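Local structure of Xaa-Pro Dipeptidase (Alteromonas macleodii, 2QS8) at residues 109-114 and 252-257; 150-155 and 169-174; 209-214 and 242-247; 282-287 and 300-305. The protein probably hydrolyses dipeptides or short peptides from the carboxyl end, as a metal-dependent TIM-barrel enzyme of the amidohydrolase superfamily. All blocks are in the same frame, centred on the assembly; numbering follows the deposited sequence.

Contact 1 (109-114 and 252-257)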
# COMPACT_ATOMS: atom_id res chain seq x y z
N THR A 109 -22.91 1.35 -33.41
CA THR A 109 -22.41 1.65 -32.08
C THR A 109 -21.89 0.37 -31.46
O THR A 109 -22.53 -0.68 -31.58
CB THR A 109 -23.50 2.25 -31.15
OG1 THR A 109 -23.98 3.49 -31.69
CG2 THR A 109 -22.93 2.53 -29.76
N VAL A 110 -20.73 0.44 -30.82
CA VAL A 110 -20.15 -0.73 -30.15
C VAL A 110 -19.52 -0.32 -28.83
O VAL A 110 -19.16 0.84 -28.63
CB VAL A 110 -19.06 -1.44 -31.01
CG1 VAL A 110 -19.65 -1.94 -32.32
CG2 VAL A 110 -17.90 -0.49 -31.30
N ARG A 111 -19.40 -1.29 -27.93
CA ARG A 111 -18.76 -1.07 -26.65
C ARG A 111 -17.50 -1.96 -26.65
O ARG A 111 -17.61 -3.19 -26.59
CB ARG A 111 -19.69 -1.48 -25.50
CG ARG A 111 -19.17 -1.11 -24.11
CD ARG A 111 -20.09 -1.58 -22.97
NE ARG A 111 -20.19 -3.03 -22.90
CZ ARG A 111 -20.67 -3.71 -21.87
NH1 ARG A 111 -21.11 -3.07 -20.80
NH2 ARG A 111 -20.68 -5.04 -21.90
N GLN A 112 -16.31 -1.36 -26.78
CA GLN A 112 -15.08 -2.14 -26.74
C GLN A 112 -14.72 -2.34 -25.27
O GLN A 112 -14.46 -1.38 -24.54
CB GLN A 112 -13.92 -1.41 -27.42
CG GLN A 112 -12.61 -2.20 -27.32
CD GLN A 112 -11.99 -2.50 -28.67
OE1 GLN A 112 -12.70 -2.65 -29.67
NE2 GLN A 112 -10.67 -2.60 -28.70
N VAL A 113 -14.71 -3.59 -24.83
CA VAL A 113 -14.41 -3.86 -23.45
C VAL A 113 -13.07 -4.55 -23.25
O VAL A 113 -13.00 -5.63 -22.66
CB VAL A 113 -15.53 -4.71 -22.80
CG1 VAL A 113 -16.78 -3.85 -22.60
CG2 VAL A 113 -15.85 -5.90 -23.69
N GLY A 114 -12.00 -3.92 -23.75
CA GLY A 114 -10.67 -4.46 -23.58
C GLY A 114 -9.69 -4.47 -24.75
O GLY A 114 -10.00 -4.96 -25.82
N SER A 252 -23.13 -4.85 -16.09
CA SER A 252 -23.32 -6.04 -16.90
C SER A 252 -22.32 -7.16 -16.64
O SER A 252 -21.18 -6.94 -16.21
CB SER A 252 -23.27 -5.65 -18.39
OG SER A 252 -22.01 -5.12 -18.75
N ILE A 253 -22.78 -8.38 -16.88
CA ILE A 253 -21.98 -9.58 -16.73
C ILE A 253 -21.76 -10.12 -18.14
O ILE A 253 -22.72 -10.31 -18.89
CB ILE A 253 -22.71 -10.65 -15.90
CG1 ILE A 253 -22.92 -10.18 -14.45
CG2 ILE A 253 -21.93 -11.95 -15.95
CD1 ILE A 253 -21.64 -9.82 -13.72
N GLU A 254 -20.51 -10.35 -18.51
CA GLU A 254 -20.21 -10.88 -19.83
C GLU A 254 -20.02 -12.39 -19.73
O GLU A 254 -19.42 -12.87 -18.77
CB GLU A 254 -18.92 -10.24 -20.38
CG GLU A 254 -18.79 -8.74 -20.12
CD GLU A 254 -19.86 -7.90 -20.80
OE1 GLU A 254 -20.00 -8.00 -22.04
OE2 GLU A 254 -20.56 -7.12 -20.11
N HIS A 255 -20.54 -13.14 -20.70
CA HIS A 255 -20.42 -14.60 -20.73
C HIS A 255 -21.28 -15.36 -19.69
O HIS A 255 -22.09 -16.21 -20.06
CB HIS A 255 -18.95 -15.02 -20.57
CG HIS A 255 -17.99 -14.13 -21.29
ND1 HIS A 255 -18.11 -13.83 -22.63
CD2 HIS A 255 -16.90 -13.46 -20.86
CE1 HIS A 255 -17.13 -13.02 -23.00
NE2 HIS A 255 -16.38 -12.78 -21.94
N GLY A 256 -21.07 -15.07 -18.41
CA GLY A 256 -21.81 -15.71 -17.33
C GLY A 256 -22.05 -17.20 -17.50
O GLY A 256 -23.11 -17.72 -17.13
N THR A 257 -21.06 -17.89 -18.05
CA THR A 257 -21.13 -19.31 -18.34
C THR A 257 -21.75 -20.23 -17.29
O THR A 257 -22.62 -21.02 -17.62
CB THR A 257 -19.73 -19.84 -18.72
OG1 THR A 257 -19.20 -19.04 -19.78
CG2 THR A 257 -19.78 -21.30 -19.14

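Contact 2 (150-155 and 169-174). With MET (methionine), chain D.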
# COMPACT_ATOMS: atom_id res chain seq x y z
N HIS A 150 -7.24 -13.30 -15.41
CA HIS A 150 -7.52 -13.48 -16.83
C HIS A 150 -7.00 -12.36 -17.72
O HIS A 150 -6.55 -12.62 -18.84
CB HIS A 150 -9.02 -13.67 -17.04
CG HIS A 150 -9.41 -13.85 -18.48
ND1 HIS A 150 -8.93 -14.88 -19.26
CD2 HIS A 150 -10.24 -13.13 -19.27
CE1 HIS A 150 -9.44 -14.78 -20.48
NE2 HIS A 150 -10.24 -13.73 -20.51
N ALA A 151 -7.05 -11.13 -17.23
CA ALA A 151 -6.60 -10.01 -18.03
C ALA A 151 -5.23 -9.44 -17.65
O ALA A 151 -4.89 -8.32 -18.01
CB ALA A 151 -7.65 -8.91 -18.03
N ASP A 152 -4.43 -10.22 -16.92
CA ASP A 152 -3.09 -9.77 -16.55
C ASP A 152 -2.28 -9.93 -17.84
O ASP A 152 -2.06 -11.04 -18.32
CB ASP A 152 -2.51 -10.67 -15.45
CG ASP A 152 -1.11 -10.23 -15.02
OD1 ASP A 152 -0.39 -9.61 -15.83
OD2 ASP A 152 -0.72 -10.52 -13.86
N PRO A 153 -1.82 -8.81 -18.41
CA PRO A 153 -1.05 -8.90 -19.65
C PRO A 153 0.34 -9.53 -19.55
O PRO A 153 1.01 -9.67 -20.57
CB PRO A 153 -0.99 -7.44 -20.11
CG PRO A 153 -0.82 -6.72 -18.83
CD PRO A 153 -1.84 -7.42 -17.91
N THR A 154 0.77 -9.89 -18.34
CA THR A 154 2.09 -10.50 -18.19
C THR A 154 2.06 -12.00 -17.95
O THR A 154 3.09 -12.61 -17.70
CB THR A 154 2.93 -9.83 -17.07
OG1 THR A 154 2.22 -9.86 -15.83
CG2 THR A 154 3.24 -8.39 -17.46
N ASN A 155 0.87 -12.60 -18.04
CA ASN A 155 0.74 -14.04 -17.88
C ASN A 155 1.46 -14.71 -19.05
O ASN A 155 1.71 -14.08 -20.07
CB ASN A 155 -0.73 -14.48 -17.90
CG ASN A 155 -1.41 -14.33 -16.55
OD1 ASN A 155 -0.79 -14.46 -15.50
ND2 ASN A 155 -2.71 -14.08 -16.58
N GLN A 169 -1.27 -0.07 -14.62
CA GLN A 169 -1.22 -0.88 -15.82
C GLN A 169 -2.40 -1.86 -15.88
O GLN A 169 -2.49 -2.66 -16.81
CB GLN A 169 0.11 -1.65 -15.89
CG GLN A 169 1.30 -0.76 -16.08
CD GLN A 169 2.62 -1.52 -16.06
OE1 GLN A 169 2.86 -2.37 -15.21
NE2 GLN A 169 3.50 -1.20 -17.02
N GLY A 170 -3.29 -1.80 -14.90
CA GLY A 170 -4.43 -2.69 -14.90
C GLY A 170 -4.37 -3.97 -14.07
O GLY A 170 -5.26 -4.81 -14.17
N VAL A 171 -3.31 -4.13 -13.27
CA VAL A 171 -3.17 -5.30 -12.40
C VAL A 171 -3.13 -4.79 -10.96
O VAL A 171 -2.24 -4.03 -10.56
CB VAL A 171 -1.89 -6.10 -12.71
CG1 VAL A 171 -1.90 -7.43 -11.92
CG2 VAL A 171 -1.82 -6.37 -14.21
N VAL A 172 -4.13 -5.20 -10.18
CA VAL A 172 -4.30 -4.72 -8.81
C VAL A 172 -4.48 -5.76 -7.72
O VAL A 172 -4.76 -6.93 -7.99
CB VAL A 172 -5.55 -3.82 -8.75
CG1 VAL A 172 -5.44 -2.68 -9.74
CG2 VAL A 172 -6.79 -4.67 -9.06
N ASN A 173 -4.33 -5.30 -6.48
CA ASN A 173 -4.51 -6.11 -5.29
C ASN A 173 -4.98 -5.14 -4.20
O ASN A 173 -4.28 -4.17 -3.89
CB ASN A 173 -3.20 -6.79 -4.87
CG ASN A 173 -2.79 -7.90 -5.83
OD1 ASN A 173 -3.46 -8.92 -5.95
ND2 ASN A 173 -1.67 -7.69 -6.52
N GLY A 174 -6.16 -5.39 -3.64
CA GLY A 174 -6.69 -4.52 -2.60
C GLY A 174 -7.53 -3.39 -3.18
O GLY A 174 -7.43 -3.08 -4.36
N MET D . -12.81 -14.16 -24.07
CA MET D . -13.51 -15.15 -23.20
C MET D . -12.52 -15.94 -22.34
O MET D . -12.95 -16.45 -21.28
CB MET D . -14.31 -16.13 -24.06
CG MET D . -15.09 -17.12 -23.25
SD MET D . -16.16 -18.07 -24.28
CE MET D . -17.32 -16.82 -24.74
OXT MET D . -11.34 -16.03 -22.73

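Contact 3 (209-214 and 242-247)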
# COMPACT_ATOMS: atom_id res chain seq x y z
N GLN A 209 -12.33 -20.10 -14.34
CA GLN A 209 -13.54 -19.60 -13.68
C GLN A 209 -13.50 -19.26 -12.18
O GLN A 209 -14.54 -18.91 -11.61
CB GLN A 209 -14.68 -20.58 -13.94
CG GLN A 209 -14.41 -22.00 -13.48
CD GLN A 209 -15.33 -22.43 -12.35
OE1 GLN A 209 -15.28 -21.87 -11.24
NE2 GLN A 209 -16.18 -23.42 -12.62
N ASN A 210 -12.34 -19.36 -11.54
CA ASN A 210 -12.23 -19.07 -10.11
C ASN A 210 -12.43 -17.58 -9.79
O ASN A 210 -12.12 -16.71 -10.61
CB ASN A 210 -10.85 -19.54 -9.60
CG ASN A 210 -9.80 -18.45 -9.67
OD1 ASN A 210 -9.44 -17.83 -8.66
ND2 ASN A 210 -9.30 -18.19 -10.88
N PRO A 211 -12.96 -17.26 -8.60
CA PRO A 211 -13.18 -15.85 -8.21
C PRO A 211 -11.84 -15.12 -8.06
O PRO A 211 -11.00 -15.52 -7.23
CB PRO A 211 -13.93 -15.99 -6.89
CG PRO A 211 -13.34 -17.24 -6.31
CD PRO A 211 -13.30 -18.17 -7.50
N GLN A 212 -11.62 -14.07 -8.85
CA GLN A 212 -10.35 -13.34 -8.80
C GLN A 212 -10.41 -11.91 -8.24
O GLN A 212 -9.42 -11.18 -8.26
CB GLN A 212 -9.70 -13.35 -10.19
CG GLN A 212 -9.55 -14.76 -10.75
CD GLN A 212 -8.74 -14.82 -12.02
OE1 GLN A 212 -8.72 -13.86 -12.80
NE2 GLN A 212 -8.09 -15.95 -12.25
N PHE A 213 -11.56 -11.53 -7.72
CA PHE A 213 -11.74 -10.23 -7.07
C PHE A 213 -12.41 -10.54 -5.74
O PHE A 213 -13.34 -11.36 -5.67
CB PHE A 213 -12.65 -9.31 -7.90
CG PHE A 213 -11.92 -8.38 -8.83
CD1 PHE A 213 -11.30 -8.85 -9.98
CD2 PHE A 213 -11.86 -7.02 -8.55
CE1 PHE A 213 -10.63 -7.98 -10.85
CE2 PHE A 213 -11.19 -6.13 -9.40
CZ PHE A 213 -10.57 -6.61 -10.56
N THR A 214 -11.94 -9.90 -4.67
CA THR A 214 -12.55 -10.10 -3.36
C THR A 214 -13.78 -9.18 -3.37
O THR A 214 -13.89 -8.31 -4.24
CB THR A 214 -11.62 -9.65 -2.23
OG1 THR A 214 -11.47 -8.23 -2.31
CG2 THR A 214 -10.22 -10.30 -2.36
N MSE A 242 -18.93 -14.01 -10.14
CA MSE A 242 -20.06 -13.35 -10.78
C MSE A 242 -20.98 -12.69 -9.75
O MSE A 242 -21.33 -11.52 -9.89
CB MSE A 242 -20.83 -14.38 -11.61
CG MSE A 242 -21.94 -13.81 -12.46
SE MSE A 242 -22.87 -15.20 -13.50
CE MSE A 242 -24.04 -14.13 -14.63
N LYS A 243 -21.35 -13.43 -8.71
CA LYS A 243 -22.24 -12.90 -7.68
C LYS A 243 -21.63 -11.77 -6.84
O LYS A 243 -22.33 -10.85 -6.40
CB LYS A 243 -22.74 -14.04 -6.78
CG LYS A 243 -23.66 -14.99 -7.55
CD LYS A 243 -24.26 -16.09 -6.70
CE LYS A 243 -23.25 -17.13 -6.31
NZ LYS A 243 -23.91 -18.42 -5.96
N ARG A 244 -20.31 -11.81 -6.63
CA ARG A 244 -19.66 -10.75 -5.87
C ARG A 244 -19.84 -9.45 -6.66
O ARG A 244 -20.05 -8.38 -6.08
CB ARG A 244 -18.17 -11.04 -5.68
CG ARG A 244 -17.87 -12.28 -4.85
CD ARG A 244 -16.38 -12.46 -4.57
NE ARG A 244 -16.13 -13.66 -3.78
CZ ARG A 244 -14.92 -14.11 -3.43
NH1 ARG A 244 -13.82 -13.47 -3.81
NH2 ARG A 244 -14.81 -15.21 -2.69
N ALA A 245 -19.79 -9.56 -7.98
CA ALA A 245 -19.93 -8.41 -8.86
C ALA A 245 -21.38 -7.95 -8.99
O ALA A 245 -21.64 -6.75 -9.00
CB ALA A 245 -19.36 -8.74 -10.25
N ILE A 246 -22.31 -8.89 -9.09
CA ILE A 246 -23.72 -8.56 -9.20
C ILE A 246 -24.15 -7.83 -7.94
O ILE A 246 -24.80 -6.79 -8.01
CB ILE A 246 -24.58 -9.82 -9.38
CG1 ILE A 246 -24.16 -10.53 -10.67
CG2 ILE A 246 -26.06 -9.46 -9.44
CD1 ILE A 246 -24.72 -11.93 -10.81
N LYS A 247 -23.78 -8.37 -6.79
CA LYS A 247 -24.12 -7.74 -5.52
C LYS A 247 -23.44 -6.39 -5.35
O LYS A 247 -23.95 -5.52 -4.65
CB LYS A 247 -23.75 -8.66 -4.35
CG LYS A 247 -24.69 -9.84 -4.17
CD LYS A 247 -24.41 -10.64 -2.90
CE LYS A 247 -23.17 -11.49 -3.00
NZ LYS A 247 -23.02 -12.32 -1.77

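Contact 4 (282-287 and 300-305)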
# COMPACT_ATOMS: atom_id res chain seq x y z
N GLU A 282 -19.28 -20.75 -28.79
CA GLU A 282 -19.30 -21.79 -29.82
C GLU A 282 -17.95 -21.85 -30.53
O GLU A 282 -17.52 -22.92 -30.97
CB GLU A 282 -20.41 -21.51 -30.84
CG GLU A 282 -21.82 -21.54 -30.26
CD GLU A 282 -22.23 -22.93 -29.78
OE1 GLU A 282 -22.11 -23.88 -30.57
OE2 GLU A 282 -22.67 -23.06 -28.62
N PHE A 283 -17.29 -20.70 -30.64
CA PHE A 283 -15.99 -20.62 -31.30
C PHE A 283 -14.92 -21.46 -30.60
O PHE A 283 -14.28 -22.31 -31.22
CB PHE A 283 -15.51 -19.17 -31.37
CG PHE A 283 -14.27 -18.98 -32.18
CD1 PHE A 283 -14.34 -18.80 -33.56
CD2 PHE A 283 -13.02 -19.00 -31.58
CE1 PHE A 283 -13.19 -18.65 -34.32
CE2 PHE A 283 -11.86 -18.84 -32.33
CZ PHE A 283 -11.95 -18.67 -33.71
N VAL A 284 -14.72 -21.22 -29.31
CA VAL A 284 -13.70 -21.96 -28.57
C VAL A 284 -14.04 -23.44 -28.45
O VAL A 284 -13.14 -24.27 -28.34
CB VAL A 284 -13.44 -21.35 -27.16
CG1 VAL A 284 -12.94 -19.92 -27.30
CG2 VAL A 284 -14.69 -21.38 -26.33
N ALA A 285 -15.34 -23.76 -28.45
CA ALA A 285 -15.73 -25.16 -28.39
C ALA A 285 -15.23 -25.93 -29.61
O ALA A 285 -14.50 -26.88 -29.50
CB ALA A 285 -17.23 -25.28 -28.25
N GLU A 286 -15.65 -25.42 -30.77
CA GLU A 286 -15.27 -26.01 -32.04
C GLU A 286 -13.75 -26.11 -32.16
O GLU A 286 -13.22 -27.17 -32.51
CB GLU A 286 -15.83 -25.17 -33.19
CG GLU A 286 -15.56 -25.72 -34.58
CD GLU A 286 -15.63 -24.65 -35.67
OE1 GLU A 286 -16.58 -23.84 -35.65
OE2 GLU A 286 -14.73 -24.63 -36.54
N LYS A 287 -13.06 -25.02 -31.87
CA LYS A 287 -11.61 -24.98 -31.98
C LYS A 287 -10.90 -25.88 -30.98
O LYS A 287 -9.79 -26.33 -31.25
CB LYS A 287 -11.10 -23.54 -31.84
CG LYS A 287 -11.67 -22.57 -32.88
CD LYS A 287 -11.32 -23.01 -34.29
CE LYS A 287 -11.82 -22.00 -35.31
NZ LYS A 287 -11.49 -22.42 -36.70
N PRO A 300 -8.25 -27.09 -22.28
CA PRO A 300 -9.22 -27.66 -21.33
C PRO A 300 -10.34 -26.69 -20.97
O PRO A 300 -11.51 -27.07 -20.92
CB PRO A 300 -8.36 -28.00 -20.11
CG PRO A 300 -7.01 -28.24 -20.69
CD PRO A 300 -6.88 -27.15 -21.72
N LYS A 301 -9.96 -25.44 -20.72
CA LYS A 301 -10.90 -24.39 -20.34
C LYS A 301 -11.89 -24.09 -21.46
O LYS A 301 -13.08 -23.90 -21.21
CB LYS A 301 -10.13 -23.12 -19.96
CG LYS A 301 -9.14 -23.32 -18.81
CD LYS A 301 -8.49 -22.01 -18.38
CE LYS A 301 -7.66 -21.41 -19.50
NZ LYS A 301 -7.09 -20.08 -19.14
N ALA A 302 -11.39 -24.04 -22.69
CA ALA A 302 -12.23 -23.76 -23.85
C ALA A 302 -13.27 -24.86 -24.08
O ALA A 302 -14.42 -24.58 -24.40
CB ALA A 302 -11.37 -23.58 -25.09
N ALA A 303 -12.85 -26.12 -23.91
CA ALA A 303 -13.74 -27.26 -24.10
C ALA A 303 -14.85 -27.28 -23.04
O ALA A 303 -15.96 -27.72 -23.31
CB ALA A 303 -12.95 -28.54 -24.04
N SER A 304 -14.52 -26.79 -21.85
CA SER A 304 -15.47 -26.75 -20.74
C SER A 304 -16.46 -25.57 -20.80
O SER A 304 -17.68 -25.77 -20.78
CB SER A 304 -14.71 -26.69 -19.42
OG SER A 304 -15.57 -26.29 -18.36
N VAL A 305 -15.92 -24.36 -20.86
CA VAL A 305 -16.73 -23.15 -20.87
C VAL A 305 -17.57 -22.93 -22.13
O VAL A 305 -18.78 -22.76 -22.05
CB VAL A 305 -15.84 -21.89 -20.65
CG1 VAL A 305 -16.67 -20.62 -20.79
CG2 VAL A 305 -15.21 -21.93 -19.27

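Contact 1 (109-114 and 252-257)
OE2 of E254 is gripped by two donors, NH2 of R111 at 2.7 Å and the hydroxyl OG of S252 at 2.8 Å, inside the TIM barrel of this amidohydrolase. R111 lies on strand 107-112, S252 on strand 252-253 and E254 at the corner that follows, so the cluster spans the barrel interior between non-neighbouring strands. The guanidinium also gives NH1 to S252 OG at 3.0 Å, a fairly straight bond in the guanidinium plane, and S252 thus accepts from R111 while donating to E254 in a closed ring of three residues. The salt bridge is less regular: NH2 comes from above the carboxylate plane, and the two flat groups are turned 57° apart. A bend at chi3 (64°) in an otherwise extended R111 chain turns the guanidinium to this pair. R111 NE is held by M68 O and W231 adds a cation-pi contact, so the buried charge is fixed from several sides. E254 OE1 accepts a hydrogen bond from ND1 of the magnesium ligand H69, which makes the glutamate a second-shell residue of the metal site. On the next residue, the imidazole of H255 carries CB of E254 3.8 Å above one face, toward the rim.

Contact 2 (150-155 and 169-174)
V171 meets D152 and P153 through its two methyl groups, at the point where the loop 150-155 passes the short strand 171-172. The backbones come closest at D152 and V171, with CA atoms 6.1 Å apart. From CB, which points at the loop, the V171 side chain forks: CG1 lies anti to the backbone N (chi1 -171°) and reaches OD2 of D152 at 3.8 Å, while CG2 turns the other way and touches CD of the P153 ring, also at 3.8 Å. CG2 is nearly as close to OD1 of D152, so the carboxylate lies across both branches of the valine. P153 and V171 run antiparallel alongside one another, an apolar contact at the exposed border of the patch.

D152 starts an Asx turn, superposed on a type I beta turn from D152 to N155. Its OD1 accepts from the backbone N of T154 at 2.8 Å on the anti side and from T154 OG1 at 2.6 Å on the syn side, both from the same face of the carboxylate. OD2 is bonded to G148 N and forms a salt bridge with K187 of a second subunit. At the start of the loop, H150 belongs to the methionine pocket, its CE1 3.2 Å from OXT of the ligand. The chemistry implies a divided role for D152: the carboxylate spends its hydrogen-bonding capacity on fixing the turn and joining subunits, while the valine methyls add only van der Waals contact to the pocket loop.

Contact 3 (209-214 and 242-247)
The irregular chain 209-214 runs past helix 239-248, with CA atoms nearest at P211 and M242 (7.8 Å) and at T214 and R244 (7.6 Å). R244 carries every contact from the helix segment. Its CG is anti to the carbonyl carbon (chi1 -64°) and the chain is extended from CG to NE, which carries the guanidinium out from the helix to the loop. There NH1 donates to the carbonyl O of F213 at 2.9 Å, with an N-H...O angle of 156°. The oxygen lies close to the guanidinium plane, but the donor is tilted 32° from the carbonyl plane. CD of R244 also packs near this oxygen at 3.4 Å. P211 lies over one face of the guanidinium, its CB 4.0 Å above the plane and offset toward the rim, and CA of T214 approaches NH1 at 3.6 Å. The guanidinium is therefore held at its edge by a polar atom, with CB of P211 over the rim of one face.

T214 stands at the N-cap of helix 215-227, where its OG1 bonds to the backbone N of E217. The R244 side chain also touches V218 of that helix, so the arginine leans on the beginning of one barrel helix from the side of the next. R244 NH2 forms a salt bridge with D227 of a second subunit, and P211 packs against the same residue. With NH1 on a neutral carbonyl and NH2 on a carboxylate of another chain, the arginine links a loop-helix junction of the barrel to the subunit interface, and the nearby acid probably offsets its charge.

Contact 4 (282-287 and 300-305)
V284 holds CG1 anti to its carbonyl carbon (chi1 -61°), which leaves CG2 between the backbone N and the carbonyl carbon and places it beside O of A302, while the helix backbone points CB toward A302. The two CB atoms meet at 3.7 Å, an apolar contact between helices 278-287 and 299-319. CG2 of V284 continues past the methyl to the backbone, touching O of A302 at 3.7 Å. The A302 methyl in turn lies 3.8 Å from O of V284, so each side chain rests against the other residue's backbone as well as its side chain.

The single methyl that A302 turns to V284 is consistent with so close an approach of the helices. The backbones are closest at two successive pairs, with CA atoms 5.3 Å apart for V284 and A302 and 5.2 Å for A285 and A303. A285 N stays 4.2 Å from A302 O, so the contact is van der Waals. Within the first helix, CG of K287 lies over one face of the F283 ring.

The side chain of V284 is about 4 Å from the bound methionine, which places the helix pair at the border of the ligand pocket. On helix 299-319, K301 donates through NZ to the carbonyls of G200, S203 and A205, tying the helix to the loop after strand 192-196. A285 packs further along the same helix on P307, and V305 reaches H237 and T257 beyond strands 231-236 and 252-253.

How the contacts relate
All four contacts fall in the amidohydrolase family region, contact 2 on a loop beside the short strand 171-172. The centre of contact 1 lies about 5 Å from the chain centre; the other three centres lie about 20 to 22 Å from the chain centre and 16 to 18 Å from contact 1. Contacts 2 and 3 are nested in the loop closed by contact 1, which contact 4 follows. Helix 239-248 of contact 3 packs on strand 252-253 of contact 1, and T257 touches V305 of contact 4. Contacts 2 and 3 probably share a hydrogen bond from H150 N to Q212 OE1, and both touch the second subunit. Together they connect the metal site, the methionine pocket and the subunit interface.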